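Long-range contacts in fructose-1,6-bisphosphatase (Pyrococcus furiosus, PDB 1XI6), which removes the 1-phosphate from fructose 1,6-bisphosphate with the help of magnesium, giving fructose 6-phosphate, and weakly hydrolyses a few other phosphate esters in vitro: residues F25-M30 with Y125-E130; E86-D92 with S110-K116. All blocks are in the same frame, centred on the assembly; numbering follows the deposited sequence.

Contact 1: F25-M30 with Y125-E130; sequences FETTIM and YEPMTE
Phe25 brings CE2 of its ring to 3.7 Å from CG of Pro127, the two side chains crossing at about a right angle. Its CG stands anti to the backbone N (chi1 -174°), which sends the ring off the helix to the turn at Pro127; CG2 of Ile29 lies 3.5 Å above one face of the ring, offset toward its rim. Pro127 is also touched by Met30, whose twice-bent chain brings SD to 3.8 Å from CB of Pro127, while CE of Met30 lies 4.1 Å from SD of Met128. The polar part of the contact is one bond: Tyr125 OH donates to OE1 of Glu26 over 2.7 Å. The acceptor sits at the ring edge, in the plane of the tyrosine, and is met nearly along its C-O axis; carboxylate and ring planes stand 66° apart. The Glu26 chain reaches this point by bending at chi2. A phenylalanine in place of Tyr125 would probably leave OE1 of Glu26 without this donor and the carboxylate freer to turn, with the like charge of Glu130 nearby. The contact thus brings the end of helix 11-28 against the end of strand 118-126 and the turn leading to strand 131-136, with the loop residue Phe107 touching both Met30 and Pro127 and Met128 resting on Pro105 and Phe107.

Contact 2: E86-D92 with S110-K116; sequences EYTVIVD and SLAVFKK
Two neighbouring antiparallel strands of the main sheet in the inositol monophosphatase fold meet here, and the first, 87-92, runs into the DPLDGS segment, which begins at Asp92 and probably binds metal as in related phosphatases. The axes approach to 4.6 Å at 166°, and hydrogen-bonded pairs (Thr88 with Phe114, Ile90 with Ala112, Asp92 with Ser110) take turns with non-hydrogen-bonded ones. Each hydrogen-bonded pair is closed by two backbone bonds; in the central one, Ile90 N donates to Ala112 O at 2.8 Å and Ala112 N to Ile90 O at 2.9 Å. The side chains of these three pairs share one face, on which helix 208-219 covers Ile90, Ser110 and Ala112. Ile90 CD1 lies 3.6 Å from CE1 of Phe114, whose ring also meets Phe237 edge-to-face. Asp92 turns its CG anti to the backbone N (chi1 -164°), which leads the carboxylate away from strand 110-115 and places it beside Asp210, consistent with both being magnesium ligands, as in related enzymes. The other face carries Val89, Val91, Leu111 and Val113, and at its end Tyr87 and Lys115; CG2 of Val91 is 3.8 Å from CD2 of Leu111 alongside. At the end away from Asp92, CG of Lys115 is 3.5 Å from CE2 of Tyr87, and its NZ forms a long salt bridge of 3.7 Å with OE2 of Glu86.

Contact 2 is nested inside the chain loop closed by contact 1, and strands 108-115 and 118-126, consecutive in sequence and adjacent in the sheet, connect them. Their centres are 21 Å apart, yet their nearest atoms come within about 5 Å without touching. Helix 11-28 also serves both: its end meets 125-130, while its earlier residues Trp14 and Ile21 touch Val113 and Leu111. The metal site inferred from related enzymes lies near both. Contact 2 supplies Asp92, with its side chain about 3 Å from that of Asp210; in contact 1, the side chain of Phe25 is about 4 Å from that of Leu94, which probably binds magnesium through its backbone carbonyl, and that of Pro127 about 9 Å from that of Asp95.

Contact 1: F25-M30 with Y125-E130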
ATOM      1  N   PHE A  25       6.944   6.959 -13.713  1.00 50.00           N
ATOM      2  CA  PHE A  25       5.975   7.703 -12.939  1.00 50.00           C
ATOM      3  C   PHE A  25       6.475   9.110 -12.657  1.00 50.00           C
ATOM      4  O   PHE A  25       5.681  10.051 -12.601  1.00 50.00           O
ATOM      5  CB  PHE A  25       5.700   6.979 -11.628  1.00 50.00           C
ATOM      6  CG  PHE A  25       4.599   7.589 -10.807  1.00 50.00           C
ATOM      7  CD1 PHE A  25       3.335   7.017 -10.795  1.00 50.00           C
ATOM      8  CD2 PHE A  25       4.826   8.728 -10.032  1.00 50.00           C
ATOM      9  CE1 PHE A  25       2.312   7.568 -10.026  1.00 50.00           C
ATOM     10  CE2 PHE A  25       3.811   9.293  -9.268  1.00 50.00           C
ATOM     11  CZ  PHE A  25       2.557   8.713  -9.260  1.00 50.00           C
ATOM     12  N   GLU A  26       7.785   9.248 -12.473  1.00 50.00           N
ATOM     13  CA  GLU A  26       8.375  10.534 -12.127  1.00 50.00           C
ATOM     14  C   GLU A  26       8.273  11.507 -13.293  1.00 50.00           C
ATOM     15  O   GLU A  26       8.024  12.698 -13.095  1.00 50.00           O
ATOM     16  CB  GLU A  26       9.828  10.373 -11.662  1.00 50.00           C
ATOM     17  CG  GLU A  26       9.995   9.896 -10.209  1.00 50.00           C
ATOM     18  CD  GLU A  26       9.887  11.012  -9.151  0.50 50.00           C
ATOM     19  OE1 GLU A  26      10.150  10.717  -7.961  0.50 50.00           O
ATOM     20  OE2 GLU A  26       9.550  12.174  -9.490  0.50 50.00           O
ATOM     21  N   THR A  27       8.443  10.988 -14.505  1.00 50.00           N
ATOM     22  CA  THR A  27       8.451  11.818 -15.710  1.00 50.00           C
ATOM     23  C   THR A  27       7.061  12.041 -16.294  1.00 50.00           C
ATOM     24  O   THR A  27       6.785  13.106 -16.838  1.00 50.00           O
ATOM     25  CB  THR A  27       9.368  11.234 -16.809  1.00 50.00           C
ATOM     26  OG1 THR A  27       9.034   9.860 -17.033  1.00 50.00           O
ATOM     27  CG2 THR A  27      10.831  11.348 -16.406  1.00 50.00           C
ATOM     28  N   THR A  28       6.198  11.037 -16.160  1.00 50.00           N
ATOM     29  CA  THR A  28       4.911  10.978 -16.853  1.00 50.00           C
ATOM     30  C   THR A  28       3.706  11.340 -15.969  1.00 50.00           C
ATOM     31  O   THR A  28       2.790  12.015 -16.435  1.00 50.00           O
ATOM     32  CB  THR A  28       4.726   9.587 -17.513  1.00 50.00           C
ATOM     33  OG1 THR A  28       5.799   9.368 -18.432  1.00 50.00           O
ATOM     34  CG2 THR A  28       3.421   9.466 -18.266  1.00 50.00           C
ATOM     35  N   ILE A  29       3.695  10.908 -14.711  1.00 50.00           N
ATOM     36  CA  ILE A  29       2.544  11.208 -13.847  1.00 50.00           C
ATOM     37  C   ILE A  29       2.762  12.398 -12.889  1.00 50.00           C
ATOM     38  O   ILE A  29       1.825  13.122 -12.583  1.00 50.00           O
ATOM     39  CB  ILE A  29       1.969   9.924 -13.148  1.00 50.00           C
ATOM     40  CG1 ILE A  29       1.194   9.076 -14.153  1.00 50.00           C
ATOM     41  CG2 ILE A  29       0.992  10.267 -12.032  1.00 50.00           C
ATOM     42  CD1 ILE A  29       2.002   8.086 -14.891  1.00 50.00           C
ATOM     43  N   MET A  30       3.997  12.606 -12.446  1.00 50.00           N
ATOM     44  CA  MET A  30       4.317  13.712 -11.532  1.00 50.00           C
ATOM     45  C   MET A  30       3.969  15.123 -12.034  1.00 50.00           C
ATOM     46  O   MET A  30       3.555  15.958 -11.224  1.00 50.00           O
ATOM     47  CB  MET A  30       5.781  13.654 -11.080  1.00 50.00           C
ATOM     48  CG  MET A  30       6.042  12.757  -9.888  1.00 50.00           C
ATOM     49  SD  MET A  30       4.962  13.111  -8.497  1.00 50.00           S
ATOM     50  CE  MET A  30       5.494  14.742  -7.991  1.00 50.00           C
ATOM     51  N   TYR A 125       6.716   3.251  -3.336  1.00 50.00           N
ATOM     52  CA  TYR A 125       7.493   4.445  -3.616  1.00 50.00           C
ATOM     53  C   TYR A 125       6.682   5.700  -3.307  1.00 50.00           C
ATOM     54  O   TYR A 125       5.553   5.847  -3.774  1.00 50.00           O
ATOM     55  CB  TYR A 125       8.035   4.467  -5.052  1.00 50.00           C
ATOM     56  CG  TYR A 125       8.884   5.690  -5.334  1.00 50.00           C
ATOM     57  CD1 TYR A 125       8.416   6.712  -6.154  1.00 50.00           C
ATOM     58  CD2 TYR A 125      10.154   5.838  -4.753  1.00 50.00           C
ATOM     59  CE1 TYR A 125       9.197   7.851  -6.400  1.00 50.00           C
ATOM     60  CE2 TYR A 125      10.940   6.975  -4.993  1.00 50.00           C
ATOM     61  CZ  TYR A 125      10.456   7.974  -5.816  1.00 50.00           C
ATOM     62  OH  TYR A 125      11.222   9.088  -6.067  1.00 50.00           O
ATOM     63  N   GLU A 126       7.277   6.589  -2.517  1.00 50.00           N
ATOM     64  CA  GLU A 126       6.648   7.845  -2.133  1.00 50.00           C
ATOM     65  C   GLU A 126       7.319   9.011  -2.850  1.00 50.00           C
ATOM     66  O   GLU A 126       8.332   9.508  -2.379  1.00 50.00           O
ATOM     67  CB  GLU A 126       6.723   8.044  -0.625  1.00 50.00           C
ATOM     68  CG  GLU A 126       5.755   9.059  -0.125  1.00 50.00           C
ATOM     69  CD  GLU A 126       6.064   9.589   1.257  1.00 50.00           C
ATOM     70  OE1 GLU A 126       6.926   9.034   1.967  1.00 50.00           O
ATOM     71  OE2 GLU A 126       5.419  10.587   1.628  1.00 50.00           O
ATOM     72  N   PRO A 127       6.755   9.447  -3.995  1.00 50.00           N
ATOM     73  CA  PRO A 127       7.427  10.445  -4.834  1.00 50.00           C
ATOM     74  C   PRO A 127       7.827  11.760  -4.147  1.00 50.00           C
ATOM     75  O   PRO A 127       8.922  12.244  -4.411  1.00 50.00           O
ATOM     76  CB  PRO A 127       6.420  10.680  -5.970  1.00 50.00           C
ATOM     77  CG  PRO A 127       5.630   9.441  -6.015  1.00 50.00           C
ATOM     78  CD  PRO A 127       5.475   9.027  -4.595  1.00 50.00           C
ATOM     79  N   MET A 128       6.980  12.307  -3.269  1.00 50.00           N
ATOM     80  CA  MET A 128       7.268  13.594  -2.589  1.00 50.00           C
ATOM     81  C   MET A 128       8.491  13.575  -1.677  1.00 50.00           C
ATOM     82  O   MET A 128       9.145  14.600  -1.496  1.00 50.00           O
ATOM     83  CB  MET A 128       6.061  14.100  -1.784  1.00 50.00           C
ATOM     84  CG  MET A 128       4.853  14.525  -2.609  1.00 50.00           C
ATOM     85  SD  MET A 128       5.142  15.623  -4.020  1.00 50.00           S
ATOM     86  CE  MET A 128       5.703  17.112  -3.200  1.00 50.00           C
ATOM     87  N   THR A 129       8.786  12.415  -1.099  1.00 50.00           N
ATOM     88  CA  THR A 129       9.939  12.238  -0.214  1.00 50.00           C
ATOM     89  C   THR A 129      11.057  11.436  -0.866  1.00 50.00           C
ATOM     90  O   THR A 129      12.124  11.281  -0.276  1.00 50.00           O
ATOM     91  CB  THR A 129       9.548  11.509   1.075  1.00 50.00           C
ATOM     92  OG1 THR A 129       8.978  10.242   0.738  1.00 50.00           O
ATOM     93  CG2 THR A 129       8.534  12.311   1.879  1.00 50.00           C
ATOM     94  N   GLU A 130      10.800  10.928  -2.074  1.00 50.00           N
ATOM     95  CA  GLU A 130      11.704  10.025  -2.825  1.00 50.00           C
ATOM     96  C   GLU A 130      12.066   8.743  -2.068  1.00 50.00           C
ATOM     97  O   GLU A 130      13.184   8.245  -2.153  1.00 50.00           O
ATOM     98  CB  GLU A 130      12.949  10.766  -3.321  1.00 50.00           C
ATOM     99  CG  GLU A 130      12.634  11.803  -4.384  1.00 50.00           C
ATOM    100  CD  GLU A 130      13.875  12.490  -4.943  1.00 50.00           C
ATOM    101  OE1 GLU A 130      13.739  13.227  -5.951  1.00 50.00           O
ATOM    102  OE2 GLU A 130      14.982  12.305  -4.386  1.00 50.00           O
TER

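Contact 2: E86-D92 with S110-K116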
ATOM      1  N   GLU A  86       2.609 -18.493 -12.897  1.00 50.00           N
ATOM      2  CA  GLU A  86       3.083 -18.814 -11.545  1.00 50.00           C
ATOM      3  C   GLU A  86       3.119 -17.579 -10.641  1.00 50.00           C
ATOM      4  O   GLU A  86       2.960 -17.687  -9.419  1.00 50.00           O
ATOM      5  CB  GLU A  86       4.479 -19.435 -11.614  1.00 50.00           C
ATOM      6  CG  GLU A  86       4.957 -20.086 -10.317  1.00 50.00           C
ATOM      7  CD  GLU A  86       6.423 -20.491 -10.357  1.00 50.00           C
ATOM      8  OE1 GLU A  86       7.021 -20.563 -11.461  1.00 50.00           O
ATOM      9  OE2 GLU A  86       6.984 -20.744  -9.273  1.00 50.00           O
ATOM     10  N   TYR A  87       3.322 -16.417 -11.263  1.00 50.00           N
ATOM     11  CA  TYR A  87       3.481 -15.154 -10.563  1.00 50.00           C
ATOM     12  C   TYR A  87       2.274 -14.220 -10.669  1.00 50.00           C
ATOM     13  O   TYR A  87       1.651 -14.095 -11.729  1.00 50.00           O
ATOM     14  CB  TYR A  87       4.718 -14.440 -11.081  1.00 50.00           C
ATOM     15  CG  TYR A  87       6.027 -15.157 -10.840  1.00 50.00           C
ATOM     16  CD1 TYR A  87       6.687 -15.792 -11.887  1.00 50.00           C
ATOM     17  CD2 TYR A  87       6.619 -15.181  -9.566  1.00 50.00           C
ATOM     18  CE1 TYR A  87       7.899 -16.444 -11.685  1.00 50.00           C
ATOM     19  CE2 TYR A  87       7.836 -15.833  -9.350  1.00 50.00           C
ATOM     20  CZ  TYR A  87       8.472 -16.466 -10.420  1.00 50.00           C
ATOM     21  OH  TYR A  87       9.678 -17.118 -10.235  1.00 50.00           O
ATOM     22  N   THR A  88       1.959 -13.561  -9.560  1.00 50.00           N
ATOM     23  CA  THR A  88       0.863 -12.598  -9.509  1.00 50.00           C
ATOM     24  C   THR A  88       1.368 -11.259  -8.972  1.00 50.00           C
ATOM     25  O   THR A  88       1.992 -11.207  -7.912  1.00 50.00           O
ATOM     26  CB  THR A  88      -0.317 -13.124  -8.650  1.00 50.00           C
ATOM     27  OG1 THR A  88      -0.727 -14.402  -9.145  1.00 50.00           O
ATOM     28  CG2 THR A  88      -1.511 -12.176  -8.696  1.00 50.00           C
ATOM     29  N   VAL A  89       1.096 -10.192  -9.719  1.00 50.00           N
ATOM     30  CA  VAL A  89       1.434  -8.834  -9.312  1.00 50.00           C
ATOM     31  C   VAL A  89       0.160  -8.072  -8.941  1.00 50.00           C
ATOM     32  O   VAL A  89      -0.717  -7.873  -9.778  1.00 50.00           O
ATOM     33  CB  VAL A  89       2.210  -8.074 -10.420  1.00 50.00           C
ATOM     34  CG1 VAL A  89       2.738  -6.764  -9.898  1.00 50.00           C
ATOM     35  CG2 VAL A  89       3.370  -8.894 -10.932  1.00 50.00           C
ATOM     36  N   ILE A  90       0.057  -7.661  -7.680  1.00 50.00           N
ATOM     37  CA  ILE A  90      -0.981  -6.711  -7.277  1.00 50.00           C
ATOM     38  C   ILE A  90      -0.441  -5.292  -7.426  1.00 50.00           C
ATOM     39  O   ILE A  90       0.594  -4.937  -6.865  1.00 50.00           O
ATOM     40  CB  ILE A  90      -1.503  -6.941  -5.848  1.00 50.00           C
ATOM     41  CG1 ILE A  90      -1.845  -8.425  -5.644  1.00 50.00           C
ATOM     42  CG2 ILE A  90      -2.691  -6.012  -5.570  1.00 50.00           C
ATOM     43  CD1 ILE A  90      -2.484  -8.771  -4.309  1.00 50.00           C
ATOM     44  N   VAL A  91      -1.167  -4.500  -8.199  1.00 50.00           N
ATOM     45  CA  VAL A  91      -0.758  -3.171  -8.603  1.00 50.00           C
ATOM     46  C   VAL A  91      -1.689  -2.113  -8.008  1.00 50.00           C
ATOM     47  O   VAL A  91      -2.906  -2.142  -8.243  1.00 50.00           O
ATOM     48  CB  VAL A  91      -0.770  -3.065 -10.152  1.00 50.00           C
ATOM     49  CG1 VAL A  91      -0.543  -1.623 -10.619  1.00 50.00           C
ATOM     50  CG2 VAL A  91       0.263  -3.983 -10.754  1.00 50.00           C
ATOM     51  N   ASP A  92      -1.129  -1.189  -7.235  1.00 50.00           N
ATOM     52  CA  ASP A  92      -1.843   0.056  -6.948  1.00 50.00           C
ATOM     53  C   ASP A  92      -1.089   1.183  -7.648  1.00 50.00           C
ATOM     54  O   ASP A  92      -0.032   1.608  -7.177  1.00 50.00           O
ATOM     55  CB  ASP A  92      -2.011   0.314  -5.444  1.00 50.00           C
ATOM     56  CG  ASP A  92      -3.082   1.373  -5.127  1.00 50.00           C
ATOM     57  OD1 ASP A  92      -3.536   2.105  -6.046  1.00 50.00           O
ATOM     58  OD2 ASP A  92      -3.475   1.479  -3.936  1.00 50.00           O
ATOM     59  N   SER A 110       2.408   1.397  -5.682  1.00 50.00           N
ATOM     60  CA  SER A 110       2.781   0.136  -5.011  1.00 50.00           C
ATOM     61  C   SER A 110       2.687  -1.119  -5.890  1.00 50.00           C
ATOM     62  O   SER A 110       1.858  -1.196  -6.802  1.00 50.00           O
ATOM     63  CB  SER A 110       2.006  -0.051  -3.697  1.00 50.00           C
ATOM     64  OG  SER A 110       0.650  -0.347  -3.933  1.00 50.00           O
ATOM     65  N   LEU A 111       3.556  -2.084  -5.607  1.00 50.00           N
ATOM     66  CA  LEU A 111       3.564  -3.374  -6.279  1.00 50.00           C
ATOM     67  C   LEU A 111       3.789  -4.460  -5.265  1.00 50.00           C
ATOM     68  O   LEU A 111       4.712  -4.374  -4.475  1.00 50.00           O
ATOM     69  CB  LEU A 111       4.690  -3.452  -7.315  1.00 50.00           C
ATOM     70  CG  LEU A 111       4.738  -2.467  -8.481  1.00 50.00           C
ATOM     71  CD1 LEU A 111       6.026  -2.641  -9.222  1.00 50.00           C
ATOM     72  CD2 LEU A 111       3.552  -2.654  -9.423  1.00 50.00           C
ATOM     73  N   ALA A 112       2.941  -5.481  -5.292  1.00 50.00           N
ATOM     74  CA  ALA A 112       3.147  -6.691  -4.492  1.00 50.00           C
ATOM     75  C   ALA A 112       3.262  -7.904  -5.419  1.00 50.00           C
ATOM     76  O   ALA A 112       2.386  -8.144  -6.242  1.00 50.00           O
ATOM     77  CB  ALA A 112       2.021  -6.867  -3.473  1.00 50.00           C
ATOM     78  N   VAL A 113       4.355  -8.648  -5.282  1.00 50.00           N
ATOM     79  CA  VAL A 113       4.699  -9.752  -6.191  1.00 50.00           C
ATOM     80  C   VAL A 113       4.643 -11.091  -5.468  1.00 50.00           C
ATOM     81  O   VAL A 113       5.378 -11.330  -4.499  1.00 50.00           O
ATOM     82  CB  VAL A 113       6.114  -9.563  -6.810  1.00 50.00           C
ATOM     83  CG1 VAL A 113       6.548 -10.796  -7.600  1.00 50.00           C
ATOM     84  CG2 VAL A 113       6.150  -8.327  -7.693  1.00 50.00           C
ATOM     85  N   PHE A 114       3.768 -11.962  -5.953  1.00 50.00           N
ATOM     86  CA  PHE A 114       3.610 -13.294  -5.381  1.00 50.00           C
ATOM     87  C   PHE A 114       4.153 -14.362  -6.317  1.00 50.00           C
ATOM     88  O   PHE A 114       3.986 -14.280  -7.539  1.00 50.00           O
ATOM     89  CB  PHE A 114       2.142 -13.575  -5.075  1.00 50.00           C
ATOM     90  CG  PHE A 114       1.552 -12.672  -4.035  1.00 50.00           C
ATOM     91  CD1 PHE A 114       1.129 -11.380  -4.363  1.00 50.00           C
ATOM     92  CD2 PHE A 114       1.396 -13.113  -2.727  1.00 50.00           C
ATOM     93  CE1 PHE A 114       0.571 -10.537  -3.394  1.00 50.00           C
ATOM     94  CE2 PHE A 114       0.841 -12.278  -1.753  1.00 50.00           C
ATOM     95  CZ  PHE A 114       0.431 -10.989  -2.089  1.00 50.00           C
ATOM     96  N   LYS A 115       4.823 -15.345  -5.724  1.00 50.00           N
ATOM     97  CA  LYS A 115       5.161 -16.589  -6.402  1.00 50.00           C
ATOM     98  C   LYS A 115       4.177 -17.623  -5.883  1.00 50.00           C
ATOM     99  O   LYS A 115       4.313 -18.115  -4.756  1.00 50.00           O
ATOM    100  CB  LYS A 115       6.598 -17.003  -6.093  1.00 50.00           C
ATOM    101  CG  LYS A 115       7.051 -18.219  -6.860  1.00 50.00           C
ATOM    102  CD  LYS A 115       8.470 -18.598  -6.510  1.00 50.00           C
ATOM    103  CE  LYS A 115       9.158 -19.232  -7.701  1.00 50.00           C
ATOM    104  NZ  LYS A 115      10.116 -20.290  -7.282  1.00 50.00           N
ATOM    105  N   LYS A 116       3.181 -17.935  -6.707  1.00 50.00           N
ATOM    106  CA  LYS A 116       2.052 -18.782  -6.304  1.00 50.00           C
ATOM    107  C   LYS A 116       1.244 -18.073  -5.210  1.00 50.00           C
ATOM    108  O   LYS A 116       0.582 -17.071  -5.498  1.00 50.00           O
ATOM    109  CB  LYS A 116       2.499 -20.211  -5.913  1.00 50.00           C
ATOM    110  CG  LYS A 116       2.998 -21.060  -7.101  1.00 50.00           C
ATOM    111  CD  LYS A 116       3.554 -22.426  -6.686  1.00 50.00           C
ATOM    112  CE  LYS A 116       5.082 -22.404  -6.496  1.00 50.00           C
ATOM    113  NZ  LYS A 116       5.627 -23.702  -5.973  1.00 50.00           N
TER